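Local coordinates for transcriptional regulator, MarR family (Silicibacter pomeroyi DSS-3, PDB 3CDH), which probably binds DNA as a dimeric transcription regulator of the MarR family, using winged helix-turn-helix domains, at residues 46-49 with 50-54; 127-131 with 132-136. One frame throughout, in Å; residues are numbered along the deposited sequence. Where two conformers were deposited one is given.

Contact 1. Residues 46-49 with 50-54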
loop_
_atom_site.group_PDB
_atom_site.type_symbol
_atom_site.label_atom_id
_atom_site.label_comp_id
_atom_site.label_asym_id
_atom_site.label_seq_id
_atom_site.Cartn_x
_atom_site.Cartn_y
_atom_site.Cartn_z
ATOM N N TRP B 46 10.188 10.883 4.205
ATOM C CA TRP B 46 11.134 9.829 4.525
ATOM C C TRP B 46 11.507 9.011 3.286
ATOM O O TRP B 46 12.674 8.617 3.113
ATOM C CB TRP B 46 10.604 8.976 5.674
ATOM C CG TRP B 46 10.745 7.534 5.490
ATOM C CD1 TRP B 46 9.746 6.663 5.184
ATOM C CD2 TRP B 46 11.938 6.753 5.601
ATOM N NE1 TRP B 46 10.232 5.386 5.107
ATOM C CE2 TRP B 46 11.575 5.404 5.357
ATOM C CE3 TRP B 46 13.271 7.051 5.888
ATOM C CZ2 TRP B 46 12.497 4.356 5.373
ATOM C CZ3 TRP B 46 14.201 6.002 5.903
ATOM C CH2 TRP B 46 13.808 4.673 5.640
ATOM N N ARG B 47 10.532 8.768 2.419
ATOM C CA ARG B 47 10.799 7.967 1.245
ATOM C C ARG B 47 11.787 8.681 0.348
ATOM O O ARG B 47 12.713 8.048 -0.185
ATOM C CB ARG B 47 9.523 7.639 0.498
ATOM C CG ARG B 47 8.659 6.698 1.279
ATOM C CD ARG B 47 7.368 6.403 0.585
ATOM N NE ARG B 47 6.638 5.336 1.268
ATOM C CZ ARG B 47 5.425 4.907 0.903
ATOM N NH1 ARG B 47 4.796 5.458 -0.150
ATOM N NH2 ARG B 47 4.842 3.930 1.592
ATOM N N VAL B 48 11.621 9.995 0.191
ATOM C CA VAL B 48 12.583 10.745 -0.595
ATOM C C VAL B 48 13.974 10.563 0.006
ATOM O O VAL B 48 14.935 10.272 -0.733
ATOM C CB VAL B 48 12.256 12.214 -0.685
ATOM C CG1 VAL B 48 13.524 13.016 -1.035
ATOM C CG2 VAL B 48 11.177 12.418 -1.709
ATOM N N LEU B 49 14.076 10.707 1.333
ATOM C CA LEU B 49 15.348 10.481 2.017
ATOM C C LEU B 49 15.857 9.065 1.825
ATOM O O LEU B 49 17.045 8.853 1.529
ATOM C CB LEU B 49 15.251 10.803 3.500
ATOM C CG LEU B 49 14.954 12.258 3.849
ATOM C CD1 LEU B 49 14.727 12.317 5.326
ATOM C CD2 LEU B 49 16.080 13.208 3.445
ATOM N N ALA B 50 14.969 8.089 1.974
ATOM C CA ALA B 50 15.371 6.709 1.743
ATOM C C ALA B 50 15.927 6.518 0.311
ATOM O O ALA B 50 16.975 5.866 0.123
ATOM C CB ALA B 50 14.239 5.771 2.048
ATOM N N CYS B 51 15.276 7.118 -0.687
ATOM C CA CYS B 51 15.775 6.984 -2.068
ATOM C C CYS B 51 17.080 7.674 -2.327
ATOM O O CYS B 51 17.794 7.276 -3.230
ATOM C CB CYS B 51 14.809 7.550 -3.088
ATOM S SG CYS B 51 13.292 6.724 -3.102
ATOM N N LEU B 52 17.370 8.741 -1.590
ATOM C CA LEU B 52 18.549 9.537 -1.918
ATOM C C LEU B 52 19.778 9.175 -1.109
ATOM O O LEU B 52 20.854 9.664 -1.400
ATOM C CB LEU B 52 18.263 11.037 -1.839
ATOM C CG LEU B 52 17.279 11.619 -2.847
ATOM C CD1 LEU B 52 17.108 13.056 -2.534
ATOM C CD2 LEU B 52 17.762 11.475 -4.261
ATOM N N VAL B 53 19.620 8.325 -0.100
ATOM C CA VAL B 53 20.742 7.955 0.744
ATOM C C VAL B 53 21.893 7.299 -0.041
ATOM O O VAL B 53 23.024 7.734 0.117
ATOM C CB VAL B 53 20.293 7.137 1.967
ATOM C CG1 VAL B 53 20.129 5.674 1.624
ATOM C CG2 VAL B 53 21.263 7.321 3.111
ATOM N N ASP B 54 21.622 6.303 -0.897
ATOM C CA ASP B 54 22.700 5.711 -1.720
ATOM C C ASP B 54 23.027 6.549 -2.920
ATOM O O ASP B 54 24.187 6.808 -3.170
ATOM C CB ASP B 54 22.394 4.334 -2.289
ATOM C CG ASP B 54 21.625 3.484 -1.364
ATOM O OD1 ASP B 54 22.240 2.670 -0.621
ATOM O OD2 ASP B 54 20.392 3.641 -1.397
#
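From W46 to V53 the chain is helical: A50 N gives to W46 O at 2.6 Å and C51 N to R47 O at 2.8 Å, while the bonds from L52 N to V48 O and V53 N to L49 O are weak. L49 O also receives a weak bond from L52 N, so two amides share it. One turn on from the indole, the A50 methyl sits over one face of the W46 six-membered ring, a CH-pi contact with CB 3.8 Å from the centroid and 13° off its normal. F32 meets the same indole edge-to-face, and L114 and A118 of helix 105-130 pack against it. A lysine in place of W46 would probably leave the A50 methyl without its aromatic cover and put a charge into this buried layer. On another side of the helix V48 and L52 run side by side, CG1 of V48 lying 3.9 Å from CD1 of L52. With V48 CG1 anti to the backbone N (chi1 158°), this branch is the one that reaches L52. The polar end of R47 turns elsewhere, its NH1 bonding to S67 O. Apolar contact thus dominates the side chains here, as suits a helix packed between helix 105-130 and helices 60-67 and 71-84, probably the helix-turn-helix; M74 and M81 of helix 71-84 touch V48.

Contact 2. Residues 127-131 with 132-136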
loop_
_atom_site.group_PDB
_atom_site.type_symbol
_atom_site.label_atom_id
_atom_site.label_comp_id
_atom_site.label_asym_id
_atom_site.label_seq_id
_atom_site.Cartn_x
_atom_site.Cartn_y
_atom_site.Cartn_z
ATOM N N SER B 127 13.605 -11.320 11.824
ATOM C CA SER B 127 13.886 -12.284 12.882
ATOM C C SER B 127 12.589 -12.995 13.247
ATOM O O SER B 127 12.491 -14.217 13.156
ATOM C CB SER B 127 14.482 -11.593 14.111
ATOM O OG SER B 127 14.648 -12.511 15.182
ATOM N N ALA B 128 11.584 -12.213 13.622
ATOM C CA ALA B 128 10.303 -12.748 14.041
ATOM C C ALA B 128 9.723 -13.693 12.992
ATOM O O ALA B 128 9.014 -14.639 13.333
ATOM C CB ALA B 128 9.330 -11.614 14.350
ATOM N N LEU B 129 10.056 -13.457 11.727
ATOM C CA LEU B 129 9.548 -14.268 10.627
ATOM C C LEU B 129 10.359 -15.525 10.334
ATOM O O LEU B 129 9.843 -16.477 9.751
ATOM C CB LEU B 129 9.504 -13.426 9.360
ATOM C CG LEU B 129 8.480 -12.314 9.266
ATOM C CD1 LEU B 129 8.525 -11.842 7.858
ATOM C CD2 LEU B 129 7.084 -12.810 9.631
ATOM N N ALA B 130 11.632 -15.495 10.719
ATOM C CA ALA B 130 12.626 -16.531 10.401
ATOM C C ALA B 130 12.175 -17.991 10.600
ATOM O O ALA B 130 12.474 -18.862 9.764
ATOM C CB ALA B 130 13.908 -16.267 11.171
ATOM N N ASP B 131 11.488 -18.310 11.692
ATOM C CA ASP B 131 11.044 -19.702 11.869
ATOM C C ASP B 131 9.936 -20.082 10.883
ATOM O O ASP B 131 9.831 -21.243 10.478
ATOM C CB ASP B 131 10.611 -19.995 13.316
ATOM C CG ASP B 131 11.700 -20.692 14.129
ATOM O OD1 ASP B 131 11.418 -21.773 14.693
ATOM O OD2 ASP B 131 12.836 -20.168 14.198
ATOM N N THR B 132 9.160 -19.085 10.463
ATOM C CA THR B 132 7.867 -19.311 9.802
ATOM C C THR B 132 7.847 -19.529 8.289
ATOM O O THR B 132 8.884 -19.546 7.623
ATOM C CB THR B 132 6.940 -18.112 10.072
ATOM O OG1 THR B 132 7.231 -17.069 9.124
ATOM C CG2 THR B 132 7.119 -17.584 11.500
ATOM N N ASP B 133 6.630 -19.689 7.772
ATOM C CA ASP B 133 6.336 -19.659 6.341
ATOM C C ASP B 133 6.869 -18.417 5.656
ATOM O O ASP B 133 7.362 -18.482 4.531
ATOM C CB ASP B 133 4.830 -19.633 6.133
ATOM C CG ASP B 133 4.207 -20.995 6.201
ATOM O OD1 ASP B 133 2.968 -21.068 6.020
ATOM O OD2 ASP B 133 4.940 -21.988 6.435
ATOM N N ALA B 134 6.731 -17.280 6.333
ATOM C CA ALA B 134 7.103 -15.994 5.776
ATOM C C ALA B 134 8.617 -15.725 5.777
ATOM O O ALA B 134 9.055 -14.652 5.397
ATOM C CB ALA B 134 6.348 -14.887 6.510
ATOM N N ALA B 135 9.417 -16.701 6.183
ATOM C CA ALA B 135 10.855 -16.474 6.321
ATOM C C ALA B 135 11.480 -15.853 5.077
ATOM O O ALA B 135 12.353 -15.010 5.205
ATOM C CB ALA B 135 11.569 -17.732 6.697
ATOM N N ARG B 136 11.028 -16.257 3.885
ATOM C CA ARG B 136 11.573 -15.715 2.622
ATOM C C ARG B 136 10.652 -14.680 1.935
ATOM O O ARG B 136 10.657 -14.551 0.699
ATOM C CB ARG B 136 11.938 -16.838 1.645
ATOM C CG ARG B 136 13.056 -17.755 2.105
ATOM C CD ARG B 136 13.471 -18.702 0.964
ATOM N NE ARG B 136 14.108 -19.929 1.474
ATOM C CZ ARG B 136 15.422 -20.066 1.733
ATOM N NH1 ARG B 136 16.286 -19.053 1.529
ATOM N NH2 ARG B 136 15.885 -21.228 2.210
#
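The L129 carbonyl is approached by T132 from two directions: T132 OG1 gives a hydrogen bond of 2.8 Å to L129 O in the carbonyl plane, on a lone pair, while T132 N, also 2.8 Å from L129 O, comes from above that plane, 41° out of it. One acceptor thus takes both the backbone and the side-chain donor of a single residue, so two bonds converge on one oxygen and hold T132 against the helix. The hydroxyl works in both senses, because OG1 accepts from A134 N at 2.8 Å, an ST turn. Its torsion makes this possible: with chi1 at 83°, OG1 stands between the backbone N and the carbonyl carbon of T132, where it can face L129 O and the A134 amide together. A longer backbone bond from A135 N to T132 O continues the turn. Next to these bonds, L129 CD2 touches the A134 methyl at 3.8 Å, and CD1 lies 3.8 Å from A134 O, so the leucine lies against A134. The bend joins helix 105-130 to helix 137-147, with R136 at the N-cap of the latter, and the second subunit packs against it: V147 of that subunit meets L129, and its T143 meets T132, D133 and A134.

Contacts 1 and 2 illustrate how helix 105-130 spans a MarR-type subunit: its side chains pack on helix 43-54 in the first, and beyond its far end the chain turns into helix 137-147 in the second. Their centres lie 27 Å apart and their nearest atoms about 17 Å, so they do not touch. Both nevertheless meet the second subunit, whose F12, Y16 and A22 pack on contact 1, while contact 2 belongs to the dimer-forming region built, as in relatives, from terminal helices. Contact 1 packs on helices 60-67 and 71-84, probably the DNA-binding helix-turn-helix. A glycerol, probably from the crystallisation liquor, lies about 3 Å from the R47 side chain.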